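Local atomic coordinates of formiminotetrahydrofolate cyclodeaminase (Thermotoga maritima, PDB entry 1O5H), a protein that probably catalyses the cyclodeamination of 5-formiminotetrahydrofolate to 5,10-methenyltetrahydrofolate with release of ammonia, a step of folate one-carbon metabolism. Residues A[40-43]-A[44-48]; A[162-165]-A[166-169]; A[194-197]-A[198-201]. One frame throughout, in Å; residues are numbered along the deposited sequence.

Contact 1: A[40-43]-A[44-48]; sequences GSVV and GAMAC
The shortest hydrogen bond here runs from Gly44 N to Gly40 O, at 2.7 Å. The next residues repeat the same step of four. Ala45 N bonds to Ser41 O at 2.8 Å, Met46 N to Val42 O at 3.1 Å and Ala47 N to Val43 O at 2.9 Å. These are the bonds of a regular alpha helix, and one turn is held to the next through four successive carbonyls.

Among the side chains, Val43 and the selenomethionine Met46 carry the contact. They slant across one another. Met46 starts with CG anti to its own carbonyl carbon (chi1 -74°). A bend at the SE end (chi3 -55°) then turns the terminal methyl back along the helix. CE thereby comes to 3.9 Å from Val43 CG2, the branch of the valine beside its backbone N. Val42 CG1 is a looser neighbour of the same methyl, 4.4 Å from Met46 CE. Ala45 CB rests near Val42 O, at 3.3 Å.

Every touching residue is buried. On the Val42, Val43 and Met46 side the helix meets the second subunit, where Met46 packs on Met46 of that chain and Val42 on its Leu20. The other sides are covered within the subunit. Ser41, Ala45 and Cys48 face helix 68-100, Ala47 and Cys48 face helix 107-141, and Val43 and Ala47 also reach helix 147-172.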
loop_
_atom_site.group_PDB
_atom_site.type_symbol
_atom_site.label_atom_id
_atom_site.label_comp_id
_atom_site.label_asym_id
_atom_site.label_seq_id
_atom_site.Cartn_x
_atom_site.Cartn_y
_atom_site.Cartn_z
ATOM N N GLY A 40 -1.347 -3.879 -6.196
ATOM C CA GLY A 40 0.015 -4.030 -5.688
ATOM C C GLY A 40 1.055 -3.229 -6.466
ATOM O O GLY A 40 1.806 -2.419 -5.876
ATOM N N SER A 41 1.109 -3.430 -7.786
ATOM C CA SER A 41 1.973 -2.589 -8.609
ATOM C C SER A 41 1.753 -1.097 -8.403
ATOM O O SER A 41 2.719 -0.324 -8.321
ATOM C CB SER A 41 1.795 -2.893 -10.079
ATOM O OG SER A 41 2.232 -4.208 -10.336
ATOM N N VAL A 42 0.492 -0.686 -8.348
ATOM C CA VAL A 42 0.199 0.730 -8.225
ATOM C C VAL A 42 0.697 1.226 -6.877
ATOM O O VAL A 42 1.325 2.302 -6.764
ATOM C CB VAL A 42 -1.274 1.015 -8.379
ATOM C CG1 VAL A 42 -1.522 2.506 -8.220
ATOM C CG2 VAL A 42 -1.726 0.538 -9.743
ATOM N N VAL A 43 0.463 0.417 -5.859
ATOM C CA VAL A 43 0.978 0.762 -4.550
ATOM C C VAL A 43 2.480 0.806 -4.614
ATOM O O VAL A 43 3.096 1.723 -4.110
ATOM C CB VAL A 43 0.537 -0.217 -3.491
ATOM C CG1 VAL A 43 1.179 0.137 -2.229
ATOM C CG2 VAL A 43 -1.006 -0.194 -3.341
ATOM N N GLY A 44 3.084 -0.161 -5.287
ATOM C CA GLY A 44 4.531 -0.201 -5.335
ATOM C C GLY A 44 5.041 1.089 -5.932
ATOM O O GLY A 44 6.015 1.675 -5.465
ATOM N N ALA A 45 4.369 1.533 -6.987
ATOM C CA ALA A 45 4.768 2.729 -7.700
ATOM C C ALA A 45 4.781 3.895 -6.750
ATOM O O ALA A 45 5.721 4.648 -6.728
ATOM C CB ALA A 45 3.819 2.980 -8.833
HETATM N N MSE A 46 3.744 4.024 -5.938
HETATM C CA MSE A 46 3.683 5.103 -4.977
HETATM C C MSE A 46 4.776 4.974 -3.935
HETATM O O MSE A 46 5.327 5.987 -3.483
HETATM C CB MSE A 46 2.320 5.138 -4.308
HETATM C CG MSE A 46 1.239 5.679 -5.212
HETATM SE SE MSE A 46 -0.502 5.425 -4.404
HETATM C CE MSE A 46 -0.394 3.613 -4.137
ATOM N N ALA A 47 5.104 3.742 -3.548
ATOM C CA ALA A 47 6.198 3.548 -2.597
ATOM C C ALA A 47 7.512 4.041 -3.174
ATOM O O ALA A 47 8.298 4.686 -2.470
ATOM C CB ALA A 47 6.323 2.119 -2.191
ATOM N N CYS A 48 7.740 3.758 -4.458
ATOM C CA CYS A 48 8.929 4.239 -5.153
ATOM C C CYS A 48 8.956 5.760 -5.159
ATOM O O CYS A 48 10.016 6.384 -4.983
ATOM C CB CYS A 48 9.011 3.686 -6.576
ATOM S SG CYS A 48 9.302 1.887 -6.657
#

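Contact 2: A[162-165]-A[166-169]; sequences QVEK and VNVL
The carboxylate of Glu164 and the amide of Asn167 are the flat groups of this helix turn. They do not stack: their planes are 61° apart and the side chains slant past each other. Glu164 OE1 comes to 4.1 Å from Asn167 OD1. Val163 CG1 approaches the same oxygen from off the amide plane, 3.7 Å from Asn167 OD1, and the two side chains run side by side. Asn167 OD1 accepts a hydrogen bond from Asn152 ND2 of the second subunit, so the amide oxygen is satisfied across the dimer interface. Both segments belong to helix 147-172 of this all-helical protein, and regular bonds of four residues' span join them. Val168 N to Glu164 O is the shortest at 2.7 Å, and Leu169 N meets Lys165 O at 2.9 Å. Lys165 is fully extended, with CG opposite its backbone N (chi1 179°). Its long chain leads NZ to a salt bridge with Glu192 on helix 178-206. Leu169 CG settles near Lys165 O, at 3.5 Å. Val168 CG2 lies by Glu164 O; the side chain of Val168 also touches Met184 and Leu188 of helix 178-206.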
loop_
_atom_site.group_PDB
_atom_site.type_symbol
_atom_site.label_atom_id
_atom_site.label_comp_id
_atom_site.label_asym_id
_atom_site.label_seq_id
_atom_site.Cartn_x
_atom_site.Cartn_y
_atom_site.Cartn_z
ATOM N N GLN A 162 4.058 -8.804 -0.103
ATOM C CA GLN A 162 3.077 -9.804 0.333
ATOM C C GLN A 162 1.979 -9.984 -0.678
ATOM O O GLN A 162 1.648 -11.113 -0.989
ATOM C CB GLN A 162 2.522 -9.488 1.699
ATOM C CG GLN A 162 3.549 -9.784 2.780
ATOM C CD GLN A 162 3.166 -9.209 4.123
ATOM O OE1 GLN A 162 2.568 -8.120 4.219
ATOM N NE2 GLN A 162 3.515 -9.932 5.176
ATOM N N VAL A 163 1.451 -8.885 -1.229
ATOM C CA VAL A 163 0.345 -8.952 -2.192
ATOM C C VAL A 163 0.774 -9.847 -3.335
ATOM O O VAL A 163 0.130 -10.857 -3.637
ATOM C CB VAL A 163 -0.024 -7.571 -2.751
ATOM C CG1 VAL A 163 -0.862 -7.705 -3.978
ATOM C CG2 VAL A 163 -0.765 -6.751 -1.730
ATOM N N GLU A 164 1.898 -9.503 -3.936
ATOM C CA GLU A 164 2.330 -10.176 -5.130
ATOM C C GLU A 164 2.707 -11.630 -4.906
ATOM O O GLU A 164 2.479 -12.459 -5.785
ATOM C CB GLU A 164 3.470 -9.408 -5.742
ATOM C CG GLU A 164 3.087 -7.959 -5.953
ATOM C CD GLU A 164 1.991 -7.768 -6.972
ATOM O OE1 GLU A 164 1.609 -8.746 -7.647
ATOM O OE2 GLU A 164 1.516 -6.621 -7.121
ATOM N N LYS A 165 3.250 -11.951 -3.736
ATOM C CA LYS A 165 3.569 -13.333 -3.415
ATOM C C LYS A 165 2.310 -14.155 -3.504
ATOM O O LYS A 165 2.301 -15.222 -4.170
ATOM C CB LYS A 165 4.113 -13.459 -2.010
ATOM C CG LYS A 165 4.433 -14.862 -1.610
ATOM C CD LYS A 165 4.924 -14.911 -0.174
ATOM C CE LYS A 165 5.400 -16.309 0.163
ATOM N NZ LYS A 165 5.814 -16.317 1.566
ATOM N N VAL A 166 1.236 -13.679 -2.873
ATOM C CA VAL A 166 -0.018 -14.400 -3.012
ATOM C C VAL A 166 -0.397 -14.577 -4.496
ATOM O O VAL A 166 -0.792 -15.676 -4.926
ATOM C CB VAL A 166 -1.142 -13.771 -2.193
ATOM C CG1 VAL A 166 -2.533 -14.151 -2.749
ATOM C CG2 VAL A 166 -1.004 -14.197 -0.745
ATOM N N ASN A 167 -0.238 -13.520 -5.286
ATOM C CA ASN A 167 -0.602 -13.630 -6.677
ATOM C C ASN A 167 0.305 -14.568 -7.472
ATOM O O ASN A 167 -0.178 -15.342 -8.312
ATOM C CB ASN A 167 -0.786 -12.253 -7.296
ATOM C CG ASN A 167 -1.973 -11.518 -6.695
ATOM O OD1 ASN A 167 -1.878 -10.353 -6.348
ATOM N ND2 ASN A 167 -3.089 -12.213 -6.541
ATOM N N VAL A 168 1.601 -14.557 -7.174
ATOM C CA VAL A 168 2.480 -15.597 -7.719
ATOM C C VAL A 168 1.997 -17.009 -7.369
ATOM O O VAL A 168 1.867 -17.862 -8.257
ATOM C CB VAL A 168 3.919 -15.428 -7.275
ATOM C CG1 VAL A 168 4.712 -16.690 -7.557
ATOM C CG2 VAL A 168 4.519 -14.277 -8.010
ATOM N N LEU A 169 1.706 -17.264 -6.095
ATOM C CA LEU A 169 1.299 -18.622 -5.733
ATOM C C LEU A 169 -0.055 -19.056 -6.270
ATOM O O LEU A 169 -0.188 -20.211 -6.669
ATOM C CB LEU A 169 1.388 -18.878 -4.249
ATOM C CG LEU A 169 2.784 -18.636 -3.699
ATOM C CD1 LEU A 169 2.821 -18.963 -2.233
ATOM C CD2 LEU A 169 3.782 -19.465 -4.428
#

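Contact 3: A[194-197]-A[198-201]; sequences QIEG and CYQR
Gln200 N donates to Glu196 O at 2.8 Å, nearly straight at 171°. Arg201 N makes an equally regular bond to Gly197 O at 3.0 Å. Tyr199 N reaches Ile195 O at 2.9 Å, and Cys198 N reaches Gln194 O at 3.0 Å.

The side chains of Glu196 and Gln200 run alongside each other in the same direction, with carboxylate and amide planes 40° apart. Glu196 OE1 and Gln200 NE2 come to 3.0 Å. The other carboxylate oxygen, OE2, makes a weak hydrogen bond with His158. Glu196 OE1 also lies at the edge of the Tyr199 ring, 4.2 Å from Tyr199 CD2.

Arg201 folds back over the preceding turn. A bend at chi3 (-57°) brings its guanidinium to the backbone there. Gly197 O lies over the centre of one guanidinium face, 3.4 Å from its plane. The strong partner of Arg201 NE is the salt-bridged Glu136 on helix 107-141.

Tyr199 leads the other way. Its CG points away from the backbone N, which sends the ring to helix 147-172, where it stacks with His158, hydrogen-bonds through OH to Asp155 and also packs on Gln162 of the second subunit.

Such a turn is characteristic of an amphipathic helix at the border of an all-helical bundle: Ile195, Cys198 and Tyr199 are buried against neighbouring helices, whereas Gln200 and Arg201 are exposed.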
loop_
_atom_site.group_PDB
_atom_site.type_symbol
_atom_site.label_atom_id
_atom_site.label_comp_id
_atom_site.label_asym_id
_atom_site.label_seq_id
_atom_site.Cartn_x
_atom_site.Cartn_y
_atom_site.Cartn_z
ATOM N N GLN A 194 15.705 -11.303 0.538
ATOM C CA GLN A 194 16.340 -10.014 0.298
ATOM C C GLN A 194 15.439 -8.918 0.804
ATOM O O GLN A 194 15.854 -8.089 1.619
ATOM C CB GLN A 194 16.714 -9.845 -1.170
ATOM C CG GLN A 194 18.045 -10.570 -1.513
ATOM C CD GLN A 194 18.361 -10.563 -3.000
ATOM O OE1 GLN A 194 18.199 -9.533 -3.659
ATOM N NE2 GLN A 194 18.808 -11.718 -3.540
ATOM N N ILE A 195 14.177 -8.981 0.403
ATOM C CA ILE A 195 13.197 -8.009 0.803
ATOM C C ILE A 195 12.947 -7.998 2.330
ATOM O O ILE A 195 12.971 -6.936 2.941
ATOM C CB ILE A 195 11.887 -8.219 0.014
ATOM C CG1 ILE A 195 12.093 -7.857 -1.457
ATOM C CG2 ILE A 195 10.766 -7.356 0.587
ATOM C CD1 ILE A 195 10.933 -8.219 -2.300
ATOM N N GLU A 196 12.715 -9.157 2.943
ATOM C CA GLU A 196 12.579 -9.214 4.402
ATOM C C GLU A 196 13.760 -8.588 5.098
ATOM O O GLU A 196 13.574 -7.788 6.020
ATOM C CB GLU A 196 12.496 -10.652 4.898
ATOM C CG GLU A 196 11.088 -11.196 5.040
ATOM C CD GLU A 196 10.168 -10.229 5.764
ATOM O OE1 GLU A 196 10.455 -9.881 6.945
ATOM O OE2 GLU A 196 9.160 -9.811 5.137
ATOM N N GLY A 197 14.968 -8.963 4.653
ATOM C CA GLY A 197 16.178 -8.511 5.277
ATOM C C GLY A 197 16.265 -7.016 5.264
ATOM O O GLY A 197 16.337 -6.404 6.329
ATOM N N CYS A 198 16.257 -6.426 4.063
ATOM C CA CYS A 198 16.245 -4.971 3.944
ATOM C C CYS A 198 15.150 -4.359 4.824
ATOM O O CYS A 198 15.375 -3.422 5.571
ATOM C CB CYS A 198 16.017 -4.571 2.495
ATOM S SG CYS A 198 17.453 -4.815 1.413
ATOM N N TYR A 199 13.961 -4.917 4.746
ATOM C CA TYR A 199 12.836 -4.397 5.469
ATOM C C TYR A 199 13.095 -4.301 6.968
ATOM O O TYR A 199 12.893 -3.243 7.589
ATOM C CB TYR A 199 11.650 -5.300 5.251
ATOM C CG TYR A 199 10.436 -4.860 5.989
ATOM C CD1 TYR A 199 9.924 -3.579 5.789
ATOM C CD2 TYR A 199 9.764 -5.729 6.864
ATOM C CE1 TYR A 199 8.774 -3.137 6.454
ATOM C CE2 TYR A 199 8.621 -5.314 7.534
ATOM C CZ TYR A 199 8.138 -4.002 7.320
ATOM O OH TYR A 199 7.032 -3.548 7.963
ATOM N N GLN A 200 13.508 -5.420 7.544
ATOM C CA GLN A 200 13.792 -5.491 8.956
ATOM C C GLN A 200 14.916 -4.503 9.333
ATOM O O GLN A 200 14.764 -3.713 10.275
ATOM C CB GLN A 200 14.168 -6.919 9.307
ATOM C CG GLN A 200 13.432 -7.461 10.511
ATOM C CD GLN A 200 11.969 -7.719 10.226
ATOM O OE1 GLN A 200 11.088 -6.997 10.709
ATOM N NE2 GLN A 200 11.706 -8.743 9.433
ATOM N N ARG A 201 16.023 -4.518 8.580
ATOM C CA ARG A 201 17.088 -3.543 8.801
ATOM C C ARG A 201 16.529 -2.122 8.757
ATOM O O ARG A 201 16.766 -1.360 9.673
ATOM C CB ARG A 201 18.271 -3.738 7.842
ATOM C CG ARG A 201 19.186 -4.891 8.225
ATOM C CD ARG A 201 20.419 -5.010 7.359
ATOM N NE ARG A 201 20.082 -5.141 5.935
ATOM C CZ ARG A 201 19.723 -6.278 5.341
ATOM N NH1 ARG A 201 19.639 -7.409 6.038
ATOM N NH2 ARG A 201 19.449 -6.289 4.043
#

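How the contacts relate
The three contacts come one after another along the chain, on helices 36-56, 147-172 and 178-206 of an all-helical subunit that has no strands. Contact 1 lies deepest, its centre about 6 Å from that of the chain; contact 2 lies about 11 Å and contact 3 about 14 Å from it. Centres of contacts 1 and 2 are about 14 Å apart, and they touch where Glu164 OE2 packs near Ser41 N, at 3.3 Å. Contact 3 touches neither, with its nearest atoms about 6 Å from contact 2, on the next helix in the chain. All three reach the second subunit, so core and dimer interface share these helices.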